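Side-chain contacts in precorrin-3 methylase (Rhodobacter capsulatus, PDB 3NUT), which probably transfers a methyl group from S-adenosyl-L-methionine to a precorrin intermediate on the biosynthetic pathway to adenosylcobalamin (vitamin B12): residues 43-48 / 54-59; 70-75 / 109-114; 83-86 / 92-95. All blocks are in the same frame, centred on the assembly; numbering follows the deposited sequence.

Contact 1: 43-48 / 54-59; sequences PYVARI and LTLHPT
I48 presents two of its branches to two leucines, and these apolar contacts make up most of the meeting between 43-48 and 54-59. The closer one is with L54, where I48 CG1 is 3.6 Å from L54 CD2; the two side chains cross at a slant, and CD2 also comes up to I48 CG2 at 4.1 Å. That branch meets L56 as well, whose CD1 lies 4.2 Å from I48 CG2, the two side chains passing antiparallel. With chi1 at -175°, I48 CG1 extends opposite the backbone N, which leaves CG2 between N and the carbonyl carbon, so that CG1 serves L54 while CG2 bridges to L56 and also reaches L54. V45 adds a looser touch, its CG2 lying 4.5 Å from L56 CD2.

Segment 43-48 lies in the loop that joins strand 37-40 to its parallel neighbour 55-58, and 54-59 carries that second strand, outermost in the five-stranded parallel sheet of this chain. I38 on strand 37-40 also packs against I48 and L54, while I42 covers part of L56.

No hydrogen bond spans the two segments; the polar links serve each separately. A type I turn from V45 to I48, with I48 N bonded to V45 O at 3.0 Å, brings V45 and I48 round to face the strand. H57 NE2 is hydrogen-bonded to D37 OD2, and Y44 OH to N61 ND2.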
loop_
_atom_site.group_PDB
_atom_site.type_symbol
_atom_site.label_atom_id
_atom_site.label_comp_id
_atom_site.label_asym_id
_atom_site.label_seq_id
_atom_site.Cartn_x
_atom_site.Cartn_y
_atom_site.Cartn_z
ATOM N N PRO A 43 -1.779 -5.660 -23.419
ATOM C CA PRO A 43 -2.654 -4.466 -23.355
ATOM C C PRO A 43 -2.162 -3.404 -22.340
ATOM O O PRO A 43 -2.363 -2.230 -22.566
ATOM C CB PRO A 43 -4.008 -5.045 -22.952
ATOM C CG PRO A 43 -3.988 -6.429 -23.510
ATOM C CD PRO A 43 -2.557 -6.916 -23.371
ATOM N N TYR A 44 -1.454 -3.808 -21.289
ATOM C CA TYR A 44 -0.801 -2.840 -20.390
ATOM C C TYR A 44 0.229 -1.931 -21.049
ATOM O O TYR A 44 0.443 -0.815 -20.601
ATOM C CB TYR A 44 -0.121 -3.525 -19.213
ATOM C CG TYR A 44 -1.053 -4.207 -18.244
ATOM C CD1 TYR A 44 -2.398 -3.840 -18.151
ATOM C CD2 TYR A 44 -0.584 -5.245 -17.419
ATOM C CE1 TYR A 44 -3.242 -4.466 -17.260
ATOM C CE2 TYR A 44 -1.430 -5.887 -16.517
ATOM C CZ TYR A 44 -2.749 -5.477 -16.448
ATOM O OH TYR A 44 -3.582 -6.116 -15.578
ATOM N N VAL A 45 0.885 -2.414 -22.098
ATOM C CA VAL A 45 1.991 -1.676 -22.683
ATOM C C VAL A 45 1.865 -1.522 -24.196
ATOM O O VAL A 45 2.848 -1.219 -24.892
ATOM C CB VAL A 45 3.344 -2.311 -22.285
ATOM C CG1 VAL A 45 3.532 -2.243 -20.761
ATOM C CG2 VAL A 45 3.453 -3.761 -22.771
ATOM N N ALA A 46 0.646 -1.710 -24.696
ATOM C CA ALA A 46 0.330 -1.575 -26.138
ATOM C C ALA A 46 0.867 -0.307 -26.808
ATOM O O ALA A 46 1.234 -0.364 -27.977
ATOM C CB ALA A 46 -1.205 -1.718 -26.395
ATOM N N ARG A 47 0.937 0.811 -26.078
ATOM C CA ARG A 47 1.429 2.084 -26.643
ATOM C C ARG A 47 2.887 2.457 -26.307
ATOM O O ARG A 47 3.294 3.606 -26.471
ATOM C CB ARG A 47 0.491 3.232 -26.279
ATOM C CG ARG A 47 -0.959 3.095 -26.857
ATOM C CD ARG A 47 -1.941 3.918 -26.036
ATOM N NE ARG A 47 -1.549 3.892 -24.621
ATOM C CZ ARG A 47 -1.833 4.844 -23.733
ATOM N NH1 ARG A 47 -2.546 5.911 -24.094
ATOM N NH2 ARG A 47 -1.400 4.726 -22.477
ATOM N N ILE A 48 3.668 1.479 -25.841
ATOM C CA ILE A 48 5.112 1.653 -25.681
ATOM C C ILE A 48 5.718 2.282 -26.942
ATOM O O ILE A 48 5.395 1.876 -28.072
ATOM C CB ILE A 48 5.806 0.290 -25.387
ATOM C CG1 ILE A 48 7.305 0.467 -25.087
ATOM C CG2 ILE A 48 5.593 -0.716 -26.552
ATOM C CD1 ILE A 48 7.616 1.246 -23.852
ATOM N N LEU A 54 13.849 -2.937 -29.359
ATOM C CA LEU A 54 12.804 -3.245 -28.355
ATOM C C LEU A 54 11.972 -4.440 -28.739
ATOM O O LEU A 54 11.417 -4.497 -29.828
ATOM C CB LEU A 54 11.867 -2.052 -28.069
ATOM C CG LEU A 54 10.655 -2.340 -27.167
ATOM C CD1 LEU A 54 11.047 -2.557 -25.706
ATOM C CD2 LEU A 54 9.600 -1.228 -27.281
ATOM N N THR A 55 11.843 -5.370 -27.800
ATOM C CA THR A 55 11.050 -6.558 -28.024
ATOM C C THR A 55 10.137 -6.866 -26.824
ATOM O O THR A 55 10.497 -6.651 -25.648
ATOM C CB THR A 55 11.937 -7.747 -28.476
ATOM O OG1 THR A 55 11.461 -8.949 -27.896
ATOM C CG2 THR A 55 13.347 -7.593 -28.018
ATOM N N LEU A 56 8.944 -7.348 -27.137
ATOM C CA LEU A 56 7.893 -7.597 -26.147
ATOM C C LEU A 56 7.563 -9.075 -26.109
ATOM O O LEU A 56 7.505 -9.718 -27.155
ATOM C CB LEU A 56 6.633 -6.843 -26.545
ATOM C CG LEU A 56 6.269 -5.444 -26.052
ATOM C CD1 LEU A 56 7.381 -4.460 -26.212
ATOM C CD2 LEU A 56 5.012 -5.007 -26.790
ATOM N N HIS A 57 7.320 -9.601 -24.906
ATOM C CA HIS A 57 7.095 -11.031 -24.703
ATOM C C HIS A 57 5.754 -11.188 -24.026
ATOM O O HIS A 57 5.653 -10.999 -22.827
ATOM C CB HIS A 57 8.213 -11.650 -23.842
ATOM C CG HIS A 57 9.591 -11.375 -24.355
ATOM N ND1 HIS A 57 10.315 -12.295 -25.092
ATOM C CD2 HIS A 57 10.367 -10.268 -24.269
ATOM C CE1 HIS A 57 11.475 -11.771 -25.433
ATOM N NE2 HIS A 57 11.537 -10.545 -24.943
ATOM N N PRO A 58 4.711 -11.566 -24.789
ATOM C CA PRO A 58 3.332 -11.575 -24.243
ATOM C C PRO A 58 3.076 -12.689 -23.213
ATOM O O PRO A 58 3.433 -13.847 -23.427
ATOM C CB PRO A 58 2.453 -11.775 -25.493
ATOM C CG PRO A 58 3.403 -11.619 -26.680
ATOM C CD PRO A 58 4.750 -12.029 -26.182
ATOM N N THR A 59 2.510 -12.336 -22.082
ATOM C CA THR A 59 2.095 -13.343 -21.129
ATOM C C THR A 59 0.634 -13.073 -20.836
ATOM O O THR A 59 0.102 -12.001 -21.162
ATOM C CB THR A 59 2.934 -13.316 -19.788
ATOM O OG1 THR A 59 2.452 -12.289 -18.923
ATOM C CG2 THR A 59 4.410 -13.073 -20.029
#

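Contact 2: 70-75 / 109-114; sequences HALEMA and AGTEIR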
loop_
_atom_site.group_PDB
_atom_site.type_symbol
_atom_site.label_atom_id
_atom_site.label_comp_id
_atom_site.label_asym_id
_atom_site.label_seq_id
_atom_site.Cartn_x
_atom_site.Cartn_y
_atom_site.Cartn_z
ATOM N N HIS A 70 12.788 -17.135 -17.454
ATOM C CA HIS A 70 13.154 -16.694 -18.785
ATOM C C HIS A 70 13.711 -15.281 -18.749
ATOM O O HIS A 70 14.680 -14.978 -19.457
ATOM C CB HIS A 70 11.952 -16.763 -19.708
ATOM C CG HIS A 70 12.223 -16.264 -21.093
ATOM N ND1 HIS A 70 11.319 -15.489 -21.792
ATOM C CD2 HIS A 70 13.285 -16.443 -21.914
ATOM C CE1 HIS A 70 11.813 -15.222 -22.988
ATOM N NE2 HIS A 70 13.006 -15.784 -23.086
ATOM N N ALA A 71 13.091 -14.433 -17.932
ATOM C CA ALA A 71 13.581 -13.088 -17.708
ATOM C C ALA A 71 15.040 -13.118 -17.216
ATOM O O ALA A 71 15.874 -12.357 -17.691
ATOM C CB ALA A 71 12.692 -12.374 -16.696
ATOM N N LEU A 72 15.329 -14.016 -16.263
ATOM C CA LEU A 72 16.682 -14.168 -15.737
ATOM C C LEU A 72 17.649 -14.612 -16.820
ATOM O O LEU A 72 18.798 -14.161 -16.846
ATOM C CB LEU A 72 16.727 -15.157 -14.572
ATOM C CG LEU A 72 16.021 -14.875 -13.252
ATOM C CD1 LEU A 72 16.143 -16.134 -12.419
ATOM C CD2 LEU A 72 16.673 -13.695 -12.526
ATOM N N GLU A 73 17.177 -15.468 -17.723
ATOM C CA GLU A 73 18.034 -16.032 -18.769
ATOM C C GLU A 73 18.423 -14.986 -19.768
ATOM O O GLU A 73 19.544 -15.013 -20.291
ATOM C CB GLU A 73 17.343 -17.182 -19.516
ATOM C CG GLU A 73 17.242 -18.497 -18.730
ATOM C CD GLU A 73 16.217 -19.467 -19.343
ATOM O OE1 GLU A 73 15.705 -19.197 -20.447
ATOM O OE2 GLU A 73 15.917 -20.504 -18.735
ATOM N N MET A 74 17.485 -14.079 -20.061
ATOM C CA MET A 74 17.735 -13.007 -21.017
ATOM C C MET A 74 18.720 -12.003 -20.408
ATOM O O MET A 74 19.601 -11.506 -21.094
ATOM C CB MET A 74 16.447 -12.295 -21.425
ATOM C CG MET A 74 15.403 -13.138 -22.182
ATOM S SD MET A 74 13.827 -12.165 -22.448
ATOM C CE MET A 74 14.238 -11.657 -24.033
ATOM N N ALA A 75 18.566 -11.732 -19.115
ATOM C CA ALA A 75 19.428 -10.789 -18.437
ATOM C C ALA A 75 20.866 -11.282 -18.499
ATOM O O ALA A 75 21.793 -10.484 -18.520
ATOM C CB ALA A 75 18.980 -10.577 -17.003
ATOM N N ALA A 109 22.196 -16.755 -9.674
ATOM C CA ALA A 109 22.638 -16.049 -8.488
ATOM C C ALA A 109 23.576 -14.934 -8.963
ATOM O O ALA A 109 24.454 -15.168 -9.812
ATOM C CB ALA A 109 23.386 -17.008 -7.553
ATOM N N GLY A 110 23.385 -13.734 -8.425
ATOM C CA GLY A 110 24.182 -12.597 -8.869
ATOM C C GLY A 110 23.532 -11.715 -9.930
ATOM O O GLY A 110 23.953 -10.577 -10.099
ATOM N N THR A 111 22.509 -12.207 -10.636
ATOM C CA THR A 111 21.774 -11.354 -11.573
ATOM C C THR A 111 21.420 -10.017 -10.912
ATOM O O THR A 111 21.001 -9.995 -9.762
ATOM C CB THR A 111 20.447 -12.027 -12.110
ATOM O OG1 THR A 111 20.703 -13.342 -12.649
ATOM C CG2 THR A 111 19.783 -11.156 -13.200
ATOM N N GLU A 112 21.580 -8.905 -11.629
ATOM C CA GLU A 112 21.116 -7.624 -11.093
ATOM C C GLU A 112 19.584 -7.525 -11.144
ATOM O O GLU A 112 18.979 -7.758 -12.181
ATOM C CB GLU A 112 21.724 -6.444 -11.849
ATOM C CG GLU A 112 21.519 -5.163 -11.088
ATOM C CD GLU A 112 21.958 -3.928 -11.832
ATOM O OE1 GLU A 112 22.894 -4.033 -12.664
ATOM O OE2 GLU A 112 21.361 -2.850 -11.563
ATOM N N ILE A 113 18.965 -7.174 -10.027
ATOM C CA ILE A 113 17.530 -7.185 -9.922
ATOM C C ILE A 113 17.093 -5.901 -9.252
ATOM O O ILE A 113 17.703 -5.489 -8.297
ATOM C CB ILE A 113 16.995 -8.395 -9.113
ATOM C CG1 ILE A 113 16.903 -9.623 -10.019
ATOM C CG2 ILE A 113 15.593 -8.095 -8.596
ATOM C CD1 ILE A 113 17.098 -10.999 -9.293
ATOM N N ARG A 114 16.047 -5.274 -9.790
ATOM C CA ARG A 114 15.493 -4.035 -9.262
ATOM C C ARG A 114 13.985 -4.206 -9.197
ATOM O O ARG A 114 13.374 -4.663 -10.169
ATOM C CB ARG A 114 15.815 -2.897 -10.221
ATOM C CG ARG A 114 17.313 -2.597 -10.407
ATOM C CD ARG A 114 17.567 -1.934 -11.758
ATOM N NE ARG A 114 18.971 -1.561 -11.936
ATOM C CZ ARG A 114 19.460 -0.828 -12.937
ATOM N NH1 ARG A 114 18.673 -0.358 -13.888
ATOM N NH2 ARG A 114 20.762 -0.561 -12.978
HETATM O O HOH W 1 21.122 -13.355 -15.269
#
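L72 and T111 meet where helix 65-76 passes the loop that leads into strand 113-116. The packed side of the contact is largely apolar. L72 reaches across with one methyl, CD2, which lies beside the threonine hydroxyl, 4.0 Å from T111 OG1, and 4.1 Å from T111 CG2, the leucine and threonine side chains lying at a slant to each other. The same methyl is 4.2 Å from I113 CD1. One helical turn on, A75 CB sits 3.9 Å from T111 CG2, so that the threonine methyl touches both helix residues. L98 of helix 94-104 also packs on L72 and I113, and W242 of the second subunit packs on I113, which places this layer between sheet, helices and dimer partner.

The other side is wetter and looser. With chi1 at -52°, the T111 hydroxyl lies opposite the carbonyl carbon, while the methyl takes the place next to A75. A water donates to T111 OG1 at 2.7 Å and to L72 O at 2.9 Å, while OG1 is also hydrogen-bonded to H108 O. Farther along, the exposed E112 pairs with R114 in a salt bridge, R114 NE lying 2.7 Å from E112 OE2, and R114 makes a cation-pi contact with W10.

The threonine therefore works in two media: its methyl fills the apolar seam, while its hydroxyl is held by H108 O and, through a water, is linked to L72 O of the helix.

Contact 3: 83-86 / 92-95; sequences VVSS and FAMA. With SAH (S-adenosyl-L-homocysteine), chain E.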
loop_
_atom_site.group_PDB
_atom_site.type_symbol
_atom_site.label_atom_id
_atom_site.label_comp_id
_atom_site.label_asym_id
_atom_site.label_seq_id
_atom_site.Cartn_x
_atom_site.Cartn_y
_atom_site.Cartn_z
ATOM N N VAL A 83 9.914 -6.660 -16.208
ATOM C CA VAL A 83 8.764 -7.535 -16.076
ATOM C C VAL A 83 7.695 -6.644 -15.459
ATOM O O VAL A 83 7.926 -5.986 -14.431
ATOM C CB VAL A 83 9.063 -8.750 -15.156
ATOM C CG1 VAL A 83 7.786 -9.546 -14.881
ATOM C CG2 VAL A 83 10.177 -9.631 -15.743
ATOM N N VAL A 84 6.523 -6.590 -16.073
ATOM C CA VAL A 84 5.518 -5.644 -15.593
ATOM C C VAL A 84 4.370 -6.296 -14.794
ATOM O O VAL A 84 3.911 -7.386 -15.127
ATOM C CB VAL A 84 5.000 -4.736 -16.740
ATOM C CG1 VAL A 84 6.093 -3.729 -17.143
ATOM C CG2 VAL A 84 4.564 -5.576 -17.981
ATOM N N SER A 85 3.925 -5.604 -13.741
ATOM C CA SER A 85 2.717 -5.954 -13.001
ATOM C C SER A 85 1.826 -4.756 -12.850
ATOM O O SER A 85 2.304 -3.636 -12.691
ATOM C CB SER A 85 3.077 -6.398 -11.593
ATOM O OG SER A 85 3.483 -7.749 -11.628
ATOM N N SER A 86 0.527 -4.980 -12.803
ATOM C CA SER A 86 -0.372 -3.883 -12.445
ATOM C C SER A 86 -0.102 -3.545 -10.976
ATOM O O SER A 86 0.476 -4.365 -10.248
ATOM C CB SER A 86 -1.847 -4.258 -12.692
ATOM O OG SER A 86 -2.227 -5.280 -11.796
ATOM N N PHE A 92 0.843 -9.404 -4.302
ATOM C CA PHE A 92 0.224 -10.532 -5.040
ATOM C C PHE A 92 0.564 -10.448 -6.523
ATOM O O PHE A 92 -0.335 -10.370 -7.363
ATOM C CB PHE A 92 -1.301 -10.551 -4.829
ATOM C CG PHE A 92 -1.688 -10.486 -3.384
ATOM C CD1 PHE A 92 -1.159 -11.418 -2.465
ATOM C CD2 PHE A 92 -2.557 -9.497 -2.927
ATOM C CE1 PHE A 92 -1.484 -11.351 -1.119
ATOM C CE2 PHE A 92 -2.899 -9.424 -1.577
ATOM C CZ PHE A 92 -2.353 -10.345 -0.666
ATOM N N ALA A 93 1.868 -10.431 -6.828
ATOM C CA ALA A 93 2.353 -10.093 -8.172
ATOM C C ALA A 93 3.724 -10.678 -8.439
ATOM O O ALA A 93 4.126 -11.626 -7.779
ATOM C CB ALA A 93 2.317 -8.554 -8.405
ATOM N N MET A 94 4.441 -10.120 -9.410
ATOM C CA MET A 94 5.581 -10.802 -10.009
ATOM C C MET A 94 6.926 -10.736 -9.232
ATOM O O MET A 94 7.832 -11.543 -9.488
ATOM C CB MET A 94 5.760 -10.329 -11.461
ATOM C CG MET A 94 4.873 -11.047 -12.483
ATOM S SD MET A 94 5.192 -12.836 -12.585
ATOM C CE MET A 94 6.901 -12.877 -13.088
ATOM N N ALA A 95 7.066 -9.790 -8.309
ATOM C CA ALA A 95 8.320 -9.666 -7.571
ATOM C C ALA A 95 8.635 -10.944 -6.777
ATOM O O ALA A 95 9.762 -11.459 -6.857
ATOM C CB ALA A 95 8.340 -8.431 -6.687
HETATM N N SAH E . -0.122 -6.044 -7.896
HETATM C CA SAH E . -1.575 -5.689 -7.924
HETATM C CB SAH E . -2.431 -6.839 -7.371
HETATM C CG SAH E . -2.536 -7.990 -8.373
HETATM S SD SAH E . -3.925 -9.058 -8.077
HETATM C C SAH E . -1.700 -4.486 -7.064
HETATM O O SAH E . -0.703 -4.232 -6.402
HETATM O OXT SAH E . -2.711 -3.761 -6.982
HETATM C "C5'" SAH E . -5.170 -8.354 -9.134
HETATM C "C4'" SAH E . -6.395 -7.886 -8.322
HETATM O "O4'" SAH E . -6.149 -6.566 -7.819
HETATM C "C3'" SAH E . -7.727 -7.782 -9.080
HETATM O "O3'" SAH E . -8.527 -8.972 -9.035
HETATM C "C2'" SAH E . -8.458 -6.682 -8.340
HETATM O "O2'" SAH E . -9.059 -7.163 -7.119
HETATM C "C1'" SAH E . -7.328 -5.756 -7.935
HETATM N N9 SAH E . -7.143 -4.655 -8.910
HETATM C C8 SAH E . -6.091 -4.462 -9.731
HETATM N N7 SAH E . -6.274 -3.326 -10.472
HETATM C C5 SAH E . -7.463 -2.771 -10.125
HETATM C C6 SAH E . -8.272 -1.571 -10.498
HETATM N N6 SAH E . -7.856 -0.681 -11.436
HETATM N N1 SAH E . -9.466 -1.378 -9.883
HETATM C C2 SAH E . -9.918 -2.241 -8.949
HETATM N N3 SAH E . -9.233 -3.345 -8.567
HETATM C C4 SAH E . -8.027 -3.662 -9.105
#
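S85 meets the flat A93-M94 peptide unit across the contact, the N-H of M94 directed at the serine hydroxyl. The bond is weak, 3.4 Å from M94 N to S85 OG with an angle of 148° at the hydrogen. The F92 ring takes no part in the strand contact: it meets Y169 edge-to-face and packs on D136 of the second subunit.

Around the hydroxyl the packing is close. S85 OG lies 3.5 Å from A93 CB and 3.4 Å from M94 CB; the oxygen is off the N-H edge of the peptide, close to its plane, with the A93 methyl and the M94 CB methylene beside it. One residue pair deeper, the methionine chain bends at both chi2 (-62°) and chi3 (-61°), bringing its terminal methyl to V83; M94 CE ends 3.9 Å from V83 CG1, the two side chains crossing at about a right angle. A71 flanks V83, and V13 flanks M94.

This is a strand-loop-helix unit of the tetrapyrrole methylase fold, in which the loop following strand 80-85 cradles the cofactor product before helix 94-104 begins. S86 O accepts a hydrogen bond from the amino N of S-adenosyl-L-homocysteine at 3.0 Å, and A93 CB rests 3.5 Å from that same N. One residue earlier, F92 O lies 3.4 Å from the ligand's CG. The carbonyl oxygens of D88, V91 and P18 are further hydrogen-bonding partners of the ligand.

In the fold
All three contacts border the five-stranded parallel sheet. Contact 1 lies at its outermost strand 55-58, contact 3 on strand 80-85 in the interior, and contact 2 by strand 113-116, outermost on the other side. Their centres are about 19 Å (1 and 2), 14 Å (1 and 3) and 15 Å (2 and 3) apart. Contact 1 comes first along the chain, and contact 3 falls between the two segments of contact 2. Side chains bridge them: H57 packs on H70, Y44 on S86, and A71 on V83. Contact 3 alone reaches the bound S-adenosyl-L-homocysteine, while contacts 1 and 2 belong to the surrounding sheet-and-helix framework.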